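Local atomic coordinates of Nitrate/nitrite binding protein NrtA (Synechocystis sp., PDB entry 2G29), a protein that binds nitrate outside the membrane as the substrate-binding component of the NrtABCD ABC transporter, which takes up nitrate and probably also nitrite. Residues A[92-96]-A[97-101]; A[355-358]-A[359-363]; A[311-315]-A[316-320]. All coordinates share one frame; numbering follows the deposited sequence.

Interaction 1 of 3, residues A[92-96]-A[97-101]; sequences AHILT and PMPYL
The backbone of L95 and M98 closes the turn that leads from strand 91-95 into helix 97-104: M98 N donates to L95 O at 2.9 Å, from above the carbonyl plane (46° out of it), while T96 already has helical backbone angles. I94 packs against the first helical turn with both branches. Because its CG1 branch stands anti to the backbone N (chi1 -166°), it crosses M98 at a slant, and I94 CG1 comes to 3.6 Å from M98 CB. The second branch goes to the next residue, I94 CG2 meeting the CG corner of the P99 ring at 3.8 Å. The sulfur of M98 lies against L95, M98 SD being 3.8 Å from L95 CG, and the bend beyond it (chi3 70°) turns M98 CE back to 4.0 Å from I94 CD1. Putting an alanine at I94 would remove both branches and would probably open a gap between strand and helix, depriving P99 CG of its neighbour and letting the M98 thioether turn more freely. The order of the surrounding sheet, 2-1-3-5-4, is that of a type II periplasmic binding protein, and this corner joins its central strand to the following helix. L95 reaches the ligand site here, its side chain touching W73 and K240, two residues that bind nitrate. P99 has no N-H to offer a carbonyl in the first helical turn; P99 CD instead lies 3.2 Å from both L95 O and T96 O. Next to it, T96 O sits in the plane of the Y100 ring, at its edge, 3.7 Å from Y100 CD1. The hydroxyls of these two residues are bound elsewhere, T96 OG1 to E239 O and Y100 OH to D335 of helix 332-344.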
ATOM      1  N   ALA A  92     -11.676  -4.491   0.579  1.00 11.27           N
ATOM      2  CA  ALA A  92     -11.093  -3.177   0.327  1.00 10.56           C
ATOM      3  C   ALA A  92      -9.737  -3.218  -0.332  1.00 10.98           C
ATOM      4  O   ALA A  92      -9.038  -4.229  -0.264  1.00 11.66           O
ATOM      5  CB  ALA A  92     -10.892  -2.461   1.683  1.00 11.22           C
ATOM      6  N   HIS A  93      -9.401  -2.080  -0.951  1.00 11.13           N
ATOM      7  CA  HIS A  93      -8.054  -1.771  -1.426  1.00 10.91           C
ATOM      8  C   HIS A  93      -7.511  -1.442  -0.016  1.00 11.17           C
ATOM      9  O   HIS A  93      -8.056  -0.607   0.691  1.00 11.98           O
ATOM     10  CB  HIS A  93      -8.148  -0.577  -2.403  1.00 10.68           C
ATOM     11  CG  HIS A  93      -7.127   0.516  -2.210  1.00  9.41           C
ATOM     12  ND1 HIS A  93      -5.865   0.510  -2.770  1.00 12.88           N
ATOM     13  CD2 HIS A  93      -7.278   1.729  -1.626  1.00  7.85           C
ATOM     14  CE1 HIS A  93      -5.285   1.690  -2.553  1.00  6.89           C
ATOM     15  NE2 HIS A  93      -6.123   2.440  -1.872  1.00 11.94           N
ATOM     16  N   ILE A  94      -6.428  -2.102   0.389  1.00  9.80           N
ATOM     17  CA  ILE A  94      -5.958  -1.981   1.761  1.00 10.45           C
ATOM     18  C   ILE A  94      -4.455  -2.151   1.943  1.00 10.16           C
ATOM     19  O   ILE A  94      -3.787  -2.803   1.156  1.00 10.62           O
ATOM     20  CB  ILE A  94      -6.742  -3.029   2.613  1.00 11.70           C
ATOM     21  CG1 ILE A  94      -6.576  -2.746   4.108  1.00 10.39           C
ATOM     22  CG2 ILE A  94      -6.301  -4.443   2.249  1.00 11.73           C
ATOM     23  CD1 ILE A  94      -7.751  -3.373   4.959  1.00 14.02           C
ATOM     24  N   LEU A  95      -3.914  -1.541   2.991  1.00  9.22           N
ATOM     25  CA  LEU A  95      -2.481  -1.707   3.272  1.00 10.25           C
ATOM     26  C   LEU A  95      -2.267  -3.211   3.568  1.00  9.67           C
ATOM     27  O   LEU A  95      -3.039  -3.816   4.335  1.00  9.97           O
ATOM     28  CB  LEU A  95      -2.115  -0.888   4.512  1.00  9.84           C
ATOM     29  CG  LEU A  95      -2.478   0.600   4.462  1.00  9.25           C
ATOM     30  CD1 LEU A  95      -1.977   1.324   5.725  1.00 10.42           C
ATOM     31  CD2 LEU A  95      -1.839   1.264   3.242  1.00  9.83           C
ATOM     32  N   THR A  96      -1.216  -3.823   3.027  1.00  9.53           N
ATOM     33  CA  THR A  96      -1.002  -5.263   3.250  1.00  9.62           C
ATOM     34  C   THR A  96      -1.035  -5.742   4.725  1.00  9.60           C
ATOM     35  O   THR A  96      -1.609  -6.776   5.000  1.00 10.15           O
ATOM     36  CB  THR A  96       0.306  -5.767   2.543  1.00 10.22           C
ATOM     37  OG1 THR A  96       0.076  -5.768   1.133  1.00 11.42           O
ATOM     38  CG2 THR A  96       0.712  -7.176   2.987  1.00 11.15           C
ATOM     39  N   PRO A  97      -0.445  -4.996   5.677  1.00  9.71           N
ATOM     40  CA  PRO A  97      -0.512  -5.513   7.056  1.00  9.60           C
ATOM     41  C   PRO A  97      -1.897  -5.531   7.638  1.00  9.12           C
ATOM     42  O   PRO A  97      -2.167  -6.350   8.502  1.00 10.11           O
ATOM     43  CB  PRO A  97       0.403  -4.582   7.877  1.00 11.07           C
ATOM     44  CG  PRO A  97       0.763  -3.471   6.954  1.00 18.56           C
ATOM     45  CD  PRO A  97       0.485  -3.862   5.550  1.00 11.22           C
ATOM     46  N   MET A  98      -2.788  -4.688   7.137  1.00  9.77           N
ATOM     47  CA  MET A  98      -4.109  -4.622   7.771  1.00  9.77           C
ATOM     48  C   MET A  98      -4.955  -5.888   7.836  1.00  9.69           C
ATOM     49  O   MET A  98      -5.561  -6.153   8.875  1.00 10.04           O
ATOM     50  CB  MET A  98      -4.916  -3.410   7.265  1.00  9.03           C
ATOM     51  CG  MET A  98      -4.327  -2.084   7.785  1.00  9.84           C
ATOM     52  SD  MET A  98      -5.105  -0.629   6.984  1.00 10.77           S
ATOM     53  CE  MET A  98      -6.755  -0.728   7.745  1.00 11.19           C
ATOM     54  N   PRO A  99      -5.027  -6.684   6.765  1.00  9.37           N
ATOM     55  CA  PRO A  99      -5.844  -7.895   6.893  1.00 10.63           C
ATOM     56  C   PRO A  99      -5.311  -8.785   8.021  1.00  9.65           C
ATOM     57  O   PRO A  99      -6.095  -9.481   8.694  1.00 10.38           O
ATOM     58  CB  PRO A  99      -5.709  -8.544   5.512  1.00 10.52           C
ATOM     59  CG  PRO A  99      -5.663  -7.336   4.620  1.00 11.08           C
ATOM     60  CD  PRO A  99      -4.735  -6.384   5.353  1.00  9.49           C
ATOM     61  N   TYR A 100      -3.996  -8.745   8.276  1.00  9.51           N
ATOM     62  CA  TYR A 100      -3.392  -9.527   9.338  1.00  9.61           C
ATOM     63  C   TYR A 100      -3.740  -8.939  10.712  1.00  9.67           C
ATOM     64  O   TYR A 100      -4.147  -9.662  11.615  1.00 11.54           O
ATOM     65  CB  TYR A 100      -1.869  -9.556   9.163  1.00  9.87           C
ATOM     66  CG  TYR A 100      -1.479 -10.474   8.038  1.00  9.88           C
ATOM     67  CD1 TYR A 100      -1.214  -9.988   6.748  1.00 10.60           C
ATOM     68  CD2 TYR A 100      -1.463 -11.854   8.245  1.00  9.74           C
ATOM     69  CE1 TYR A 100      -0.950 -10.856   5.709  1.00  9.67           C
ATOM     70  CE2 TYR A 100      -1.210 -12.739   7.214  1.00 10.03           C
ATOM     71  CZ  TYR A 100      -0.956 -12.234   5.952  1.00 10.43           C
ATOM     72  OH  TYR A 100      -0.732 -13.129   4.943  1.00 10.49           O
ATOM     73  N   LEU A 101      -3.576  -7.631  10.868  1.00 11.09           N
ATOM     74  CA  LEU A 101      -3.864  -7.005  12.162  1.00 10.66           C
ATOM     75  C   LEU A 101      -5.354  -7.109  12.524  1.00 10.48           C
ATOM     76  O   LEU A 101      -5.724  -7.196  13.684  1.00 10.95           O
ATOM     77  CB  LEU A 101      -3.405  -5.558  12.130  1.00 12.55           C
ATOM     78  CG  LEU A 101      -1.897  -5.374  11.846  1.00 13.68           C
ATOM     79  CD1 LEU A 101      -1.634  -3.934  11.488  1.00 15.02           C
ATOM     80  CD2 LEU A 101      -1.039  -5.774  13.054  1.00 16.28           C
TER

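Interaction 2 of 3, residues A[355-358]-A[359-363]; sequences KAIV and DKVNR
V358, with N362 four residues on, forms the buried side of the last turn of helix 354-361. The two side chains lie next to each other and point the same way, V358 CG1 being 4.0 Å from N362 CB, while N362 N donates to V358 O at 2.9 Å. The V358 branch that makes this contact is the one anti to the backbone N (chi1 169°). I357 repeats the pairing on the adjacent side of the helix: its CD1 methyl rests alongside V361, 3.9 Å from V361 CG2. The carbonyl of I357 is gripped twice. V361 N approaches I357 O nearly along the C=O axis at 3.0 Å, whereas K360 N, 3.1 Å from I357 O, stands steeply above the carbonyl plane (70°), so alpha-helical and tighter 3-10-type bonding share one acceptor. This doubling falls just before the helix ends: N362 is the first residue to leave helical backbone angles, and R363 occupies the N-cap position of helix 364-373. N362 bonds beyond its own helix, its OD1 accepting from E364 N and its ND2 donating to P330 O and to D335. On the exposed side, D359 N donates to K355 O at 3.0 Å. With CG beside its backbone N (chi1 -77°), the D359 side chain folds back against the same K355 carbonyl. A water adds a second link between these residues, donating to K355 O at 2.7 Å and, weakly, to D359 OD1 at 2.8 Å. D359 OD1 also forms a salt bridge with K332 of helix 332-344, the helix that I357 and V358 pack against through L339 and D335 respectively.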
ATOM      1  N   LYS A 355       4.713 -17.559   9.615  1.00 13.97           N
ATOM      2  CA  LYS A 355       4.433 -18.439   8.480  1.00 13.84           C
ATOM      3  C   LYS A 355       3.028 -19.013   8.614  1.00 14.77           C
ATOM      4  O   LYS A 355       2.256 -19.090   7.621  1.00 13.28           O
ATOM      5  CB  LYS A 355       5.444 -19.587   8.442  1.00 18.03           C
ATOM      6  CG  LYS A 355       6.864 -19.102   8.702  1.00 25.63           C
ATOM      7  CD  LYS A 355       7.871 -20.237   8.821  1.00 29.43           C
ATOM      8  CE  LYS A 355       7.809 -20.937  10.183  1.00 30.46           C
ATOM      9  NZ  LYS A 355       8.548 -22.223  10.159  1.00 34.14           N
ATOM     10  N   ALA A 356       2.662 -19.365   9.841  1.00 12.92           N
ATOM     11  CA  ALA A 356       1.351 -19.969  10.054  1.00 11.82           C
ATOM     12  C   ALA A 356       0.184 -19.050   9.732  1.00 11.68           C
ATOM     13  O   ALA A 356      -0.761 -19.480   9.068  1.00 11.84           O
ATOM     14  CB  ALA A 356       1.220 -20.495  11.491  1.00 13.67           C
ATOM     15  N   ILE A 357       0.213 -17.805  10.210  1.00 11.31           N
ATOM     16  CA  ILE A 357      -0.910 -16.920   9.937  1.00 11.05           C
ATOM     17  C   ILE A 357      -0.913 -16.517   8.471  1.00 11.88           C
ATOM     18  O   ILE A 357      -1.975 -16.322   7.885  1.00 12.12           O
ATOM     19  CB  ILE A 357      -0.951 -15.685  10.910  1.00 12.88           C
ATOM     20  CG1 ILE A 357      -2.210 -14.859  10.625  1.00 13.24           C
ATOM     21  CG2 ILE A 357       0.299 -14.828  10.802  1.00 12.57           C
ATOM     22  CD1 ILE A 357      -3.538 -15.593  10.921  1.00 15.71           C
ATOM     23  N   VAL A 358       0.250 -16.405   7.850  1.00 11.08           N
ATOM     24  CA  VAL A 358       0.266 -16.086   6.416  1.00 11.43           C
ATOM     25  C   VAL A 358      -0.378 -17.241   5.640  1.00 11.21           C
ATOM     26  O   VAL A 358      -1.099 -16.994   4.659  1.00 11.63           O
ATOM     27  CB  VAL A 358       1.714 -15.797   5.960  1.00 12.18           C
ATOM     28  CG1 VAL A 358       1.840 -15.733   4.419  1.00 12.32           C
ATOM     29  CG2 VAL A 358       2.133 -14.481   6.533  1.00 12.83           C
ATOM     30  N   ASP A 359      -0.184 -18.494   6.062  1.00 11.25           N
ATOM     31  CA  ASP A 359      -0.797 -19.593   5.323  1.00 12.32           C
ATOM     32  C   ASP A 359      -2.327 -19.592   5.443  1.00 13.26           C
ATOM     33  O   ASP A 359      -3.011 -20.230   4.610  1.00 15.29           O
ATOM     34  CB  ASP A 359      -0.219 -20.951   5.769  1.00 13.70           C
ATOM     35  CG  ASP A 359       1.152 -21.228   5.188  1.00 15.11           C
ATOM     36  OD1 ASP A 359       1.509 -20.621   4.170  1.00 15.93           O
ATOM     37  OD2 ASP A 359       1.876 -22.091   5.746  1.00 17.53           O
ATOM     38  N   LYS A 360      -2.871 -18.898   6.446  1.00 12.44           N
ATOM     39  CA  LYS A 360      -4.319 -18.815   6.614  1.00 12.88           C
ATOM     40  C   LYS A 360      -4.911 -17.598   5.893  1.00 13.76           C
ATOM     41  O   LYS A 360      -5.956 -17.716   5.233  1.00 16.38           O
ATOM     42  CB  LYS A 360      -4.707 -18.759   8.102  1.00 15.30           C
ATOM     43  CG  LYS A 360      -6.227 -18.595   8.342  1.00 15.11           C
ATOM     44  CD  LYS A 360      -6.569 -18.782   9.804  1.00 19.50           C
ATOM     45  CE  LYS A 360      -8.008 -18.387  10.132  1.00 17.96           C
ATOM     46  NZ  LYS A 360      -8.093 -16.901  10.386  1.00 21.95           N
ATOM     47  N   VAL A 361      -4.264 -16.437   5.984  1.00 11.36           N
ATOM     48  CA  VAL A 361      -4.768 -15.215   5.363  1.00 10.33           C
ATOM     49  C   VAL A 361      -4.463 -15.037   3.875  1.00 10.81           C
ATOM     50  O   VAL A 361      -5.308 -14.563   3.118  1.00 10.77           O
ATOM     51  CB  VAL A 361      -4.216 -14.008   6.159  1.00 10.19           C
ATOM     52  CG1 VAL A 361      -4.543 -12.661   5.482  1.00 10.68           C
ATOM     53  CG2 VAL A 361      -4.783 -14.052   7.578  1.00 10.63           C
ATOM     54  N   ASN A 362      -3.256 -15.403   3.476  1.00 10.64           N
ATOM     55  CA  ASN A 362      -2.841 -15.244   2.091  1.00  9.81           C
ATOM     56  C   ASN A 362      -3.498 -16.299   1.209  1.00 10.19           C
ATOM     57  O   ASN A 362      -3.366 -17.491   1.463  1.00 11.34           O
ATOM     58  CB  ASN A 362      -1.298 -15.322   2.004  1.00  9.97           C
ATOM     59  CG  ASN A 362      -0.792 -15.148   0.595  1.00 11.23           C
ATOM     60  OD1 ASN A 362      -1.027 -16.008  -0.273  1.00 10.77           O
ATOM     61  ND2 ASN A 362      -0.097 -14.034   0.344  1.00 10.56           N
ATOM     62  N   ARG A 363      -4.230 -15.836   0.189  1.00 11.00           N
ATOM     63  CA  ARG A 363      -4.895 -16.779  -0.697  1.00 11.90           C
ATOM     64  C   ARG A 363      -4.311 -16.746  -2.100  1.00 12.69           C
ATOM     65  O   ARG A 363      -5.051 -16.602  -3.103  1.00 11.57           O
ATOM     66  CB  ARG A 363      -6.406 -16.518  -0.738  1.00 11.38           C
ATOM     67  CG  ARG A 363      -7.095 -16.721   0.633  1.00 12.08           C
ATOM     68  CD  ARG A 363      -6.785 -18.085   1.237  1.00 12.58           C
ATOM     69  NE  ARG A 363      -7.238 -19.180   0.375  1.00 12.62           N
ATOM     70  CZ  ARG A 363      -8.491 -19.625   0.309  1.00 14.58           C
ATOM     71  NH1 ARG A 363      -9.446 -19.100   1.064  1.00 15.75           N
ATOM     72  NH2 ARG A 363      -8.796 -20.587  -0.568  1.00 15.63           N
TER
HETATM   73  O   HOH W   1       3.214 -18.586   5.173  1.00 18.78           O

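Interaction 3 of 3, residues A[311-315]-A[316-320]; sequences ETFED and QEIMQ
D315 OD1 receives two backbone N-H groups from the residues that follow it, E317 N at 2.9 Å and I318 N at 3.3 Å. The first arrives nearly along the C-O axis of the carboxylate and makes this an Asx turn; the second comes from above the carboxylate plane, 59° out of it. I318 packs on the same carboxylate, crossing the D315 side chain at about a right angle. With CG1 set between its backbone N and carbonyl carbon (chi1 63°), it lays I318 CG1 3.6 Å from D315 CG and I318 CD1 3.7 Å from D315 CB. The carboxylate is thus held by polar bonds to the backbone and by the aliphatic chain of I318. The same CD1 methyl reaches the edge of the F313 ring, near its plane, 4.1 Å from F313 CE1. F313 is itself positioned by other rings, edge-to-face with F306 and at a shallow angle to Y304, which also touches I318. E317, whose CB lies 3.6 Å from D315 OD1, sends its own carboxylate to a salt bridge with K321. Strand 313-314 pairs antiparallel with strand 303-304; the Asx turn ends that small sheet and directs the chain into the long loop before helix 332-344, where M319 O and Q320 NE2 bond to N124 and G125 just ahead of strand 126-130.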
ATOM      1  N   GLU A 311      16.594  18.404 -10.098  1.00 28.15           N
ATOM      2  CA  GLU A 311      16.222  18.172 -11.491  1.00 28.51           C
ATOM      3  C   GLU A 311      15.255  16.992 -11.617  1.00 27.66           C
ATOM      4  O   GLU A 311      15.402  15.983 -10.929  1.00 27.38           O
ATOM      5  CB  GLU A 311      17.483  17.896 -12.308  1.00 31.09           C
ATOM      6  CG  GLU A 311      18.478  19.049 -12.322  1.00 33.78           C
ATOM      7  CD  GLU A 311      19.882  18.581 -12.673  1.00 36.91           C
ATOM      8  OE1 GLU A 311      20.476  17.834 -11.856  1.00 38.29           O
ATOM      9  OE2 GLU A 311      20.386  18.949 -13.761  1.00 38.18           O
ATOM     10  N   THR A 312      14.264  17.138 -12.495  1.00 26.26           N
ATOM     11  CA  THR A 312      13.278  16.088 -12.746  1.00 24.89           C
ATOM     12  C   THR A 312      13.976  14.932 -13.463  1.00 23.82           C
ATOM     13  O   THR A 312      14.830  15.158 -14.322  1.00 24.49           O
ATOM     14  CB  THR A 312      12.117  16.622 -13.627  1.00 25.30           C
ATOM     15  OG1 THR A 312      11.425  17.656 -12.915  1.00 25.32           O
ATOM     16  CG2 THR A 312      11.123  15.508 -13.976  1.00 24.74           C
ATOM     17  N   PHE A 313      13.613  13.697 -13.116  1.00 20.69           N
ATOM     18  CA  PHE A 313      14.209  12.507 -13.728  1.00 19.37           C
ATOM     19  C   PHE A 313      13.104  11.504 -14.040  1.00 18.63           C
ATOM     20  O   PHE A 313      11.991  11.626 -13.524  1.00 18.47           O
ATOM     21  CB  PHE A 313      15.266  11.879 -12.789  1.00 19.73           C
ATOM     22  CG  PHE A 313      14.696  11.263 -11.520  1.00 18.81           C
ATOM     23  CD1 PHE A 313      14.265   9.944 -11.496  1.00 18.88           C
ATOM     24  CD2 PHE A 313      14.587  12.024 -10.362  1.00 18.60           C
ATOM     25  CE1 PHE A 313      13.725   9.380 -10.315  1.00 19.04           C
ATOM     26  CE2 PHE A 313      14.053  11.483  -9.181  1.00 18.03           C
ATOM     27  CZ  PHE A 313      13.622  10.160  -9.165  1.00 18.00           C
ATOM     28  N   GLU A 314      13.384  10.559 -14.932  1.00 19.03           N
ATOM     29  CA  GLU A 314      12.426   9.524 -15.290  1.00 19.85           C
ATOM     30  C   GLU A 314      12.968   8.166 -14.849  1.00 20.44           C
ATOM     31  O   GLU A 314      14.154   7.899 -14.987  1.00 19.70           O
ATOM     32  CB  GLU A 314      12.209   9.493 -16.801  1.00 23.28           C
ATOM     33  CG  GLU A 314      11.250   8.411 -17.230  1.00 26.82           C
ATOM     34  CD  GLU A 314      11.256   8.171 -18.723  1.00 29.21           C
ATOM     35  OE1 GLU A 314      11.921   8.933 -19.454  1.00 31.79           O
ATOM     36  OE2 GLU A 314      10.589   7.219 -19.176  1.00 31.96           O
ATOM     37  N   ASP A 315      12.100   7.322 -14.303  1.00 19.27           N
ATOM     38  CA  ASP A 315      12.500   5.978 -13.891  1.00 20.12           C
ATOM     39  C   ASP A 315      11.273   5.069 -13.904  1.00 20.11           C
ATOM     40  O   ASP A 315      10.477   5.057 -12.954  1.00 20.14           O
ATOM     41  CB  ASP A 315      13.134   5.985 -12.500  1.00 21.06           C
ATOM     42  CG  ASP A 315      13.784   4.651 -12.160  1.00 19.52           C
ATOM     43  OD1 ASP A 315      13.255   3.625 -12.594  1.00 19.86           O
ATOM     44  OD2 ASP A 315      14.813   4.626 -11.458  1.00 22.73           O
ATOM     45  N   GLN A 316      11.110   4.320 -14.992  1.00 20.42           N
ATOM     46  CA  GLN A 316       9.982   3.418 -15.163  1.00 21.77           C
ATOM     47  C   GLN A 316      10.006   2.200 -14.250  1.00 20.51           C
ATOM     48  O   GLN A 316       8.988   1.538 -14.082  1.00 21.85           O
ATOM     49  CB  GLN A 316       9.910   2.895 -16.609  1.00 23.77           C
ATOM     50  CG  GLN A 316       9.938   3.955 -17.675  1.00 28.31           C
ATOM     51  CD  GLN A 316       8.799   4.932 -17.537  1.00 29.63           C
ATOM     52  OE1 GLN A 316       9.016   6.123 -17.287  1.00 31.84           O
ATOM     53  NE2 GLN A 316       7.576   4.445 -17.712  1.00 30.77           N
ATOM     54  N   GLU A 317      11.168   1.894 -13.680  1.00 19.69           N
ATOM     55  CA  GLU A 317      11.246   0.716 -12.844  1.00 18.81           C
ATOM     56  C   GLU A 317      10.769   0.915 -11.428  1.00 17.27           C
ATOM     57  O   GLU A 317      10.307  -0.038 -10.830  1.00 17.01           O
ATOM     58  CB  GLU A 317      12.658   0.125 -12.870  1.00 22.36           C
ATOM     59  CG  GLU A 317      12.954  -0.648 -14.168  1.00 26.80           C
ATOM     60  CD  GLU A 317      11.896  -1.718 -14.494  1.00 29.44           C
ATOM     61  OE1 GLU A 317      11.624  -2.600 -13.653  1.00 30.48           O
ATOM     62  OE2 GLU A 317      11.331  -1.676 -15.599  1.00 33.00           O
ATOM     63  N   ILE A 318      10.844   2.146 -10.924  1.00 16.51           N
ATOM     64  CA  ILE A 318      10.394   2.438  -9.550  1.00 15.52           C
ATOM     65  C   ILE A 318       8.964   2.954  -9.458  1.00 15.30           C
ATOM     66  O   ILE A 318       8.435   3.177  -8.340  1.00 13.27           O
ATOM     67  CB  ILE A 318      11.358   3.420  -8.821  1.00 14.79           C
ATOM     68  CG1 ILE A 318      11.389   4.779  -9.509  1.00 16.90           C
ATOM     69  CG2 ILE A 318      12.775   2.837  -8.813  1.00 17.49           C
ATOM     70  CD1 ILE A 318      12.388   5.749  -8.869  1.00 15.96           C
ATOM     71  N   MET A 319       8.309   3.149 -10.599  1.00 13.66           N
ATOM     72  CA  MET A 319       6.922   3.626 -10.583  1.00 13.90           C
ATOM     73  C   MET A 319       5.929   2.538 -10.133  1.00 13.24           C
ATOM     74  O   MET A 319       6.270   1.358 -10.072  1.00 12.49           O
ATOM     75  CB  MET A 319       6.513   4.129 -11.969  1.00 14.02           C
ATOM     76  CG  MET A 319       6.362   3.031 -13.008  1.00 12.48           C
ATOM     77  SD  MET A 319       6.164   3.678 -14.680  1.00 20.00           S
ATOM     78  CE  MET A 319       4.572   4.487 -14.542  1.00 20.00           C
ATOM     79  N   GLN A 320       4.697   2.928  -9.825  1.00 13.11           N
ATOM     80  CA  GLN A 320       3.695   1.948  -9.421  1.00 12.58           C
ATOM     81  C   GLN A 320       3.465   0.948 -10.565  1.00 12.09           C
ATOM     82  O   GLN A 320       3.360   1.327 -11.734  1.00 12.72           O
ATOM     83  CB  GLN A 320       2.402   2.648  -8.999  1.00 13.11           C
ATOM     84  CG  GLN A 320       2.438   3.222  -7.592  1.00 14.58           C
ATOM     85  CD  GLN A 320       1.084   3.729  -7.135  1.00 20.00           C
ATOM     86  OE1 GLN A 320       0.048   3.329  -7.666  1.00 20.00           O
ATOM     87  NE2 GLN A 320       0.858   4.596  -6.155  1.00 20.00           N
TER

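Overall arrangement
Interactions 1 and 2 form one packed unit, their centres 13 Å apart: the Y100 ring of helix 97-104 lies against helix 354-361, with Y100 CE2 3.4 Å from V361 CB. Both also share D335 of helix 332-344 as a polar partner. Interaction 1 borders the ligand site, the L95 side chain being about 4 Å from the bound nitrate. Interaction 3 stands apart, its centre 27 Å from that of interaction 1 and 33 Å from that of interaction 2, across the chain's centre from the latter. Even so, its M319 side chain comes within about 10 Å of that of nitrate-binding Q126.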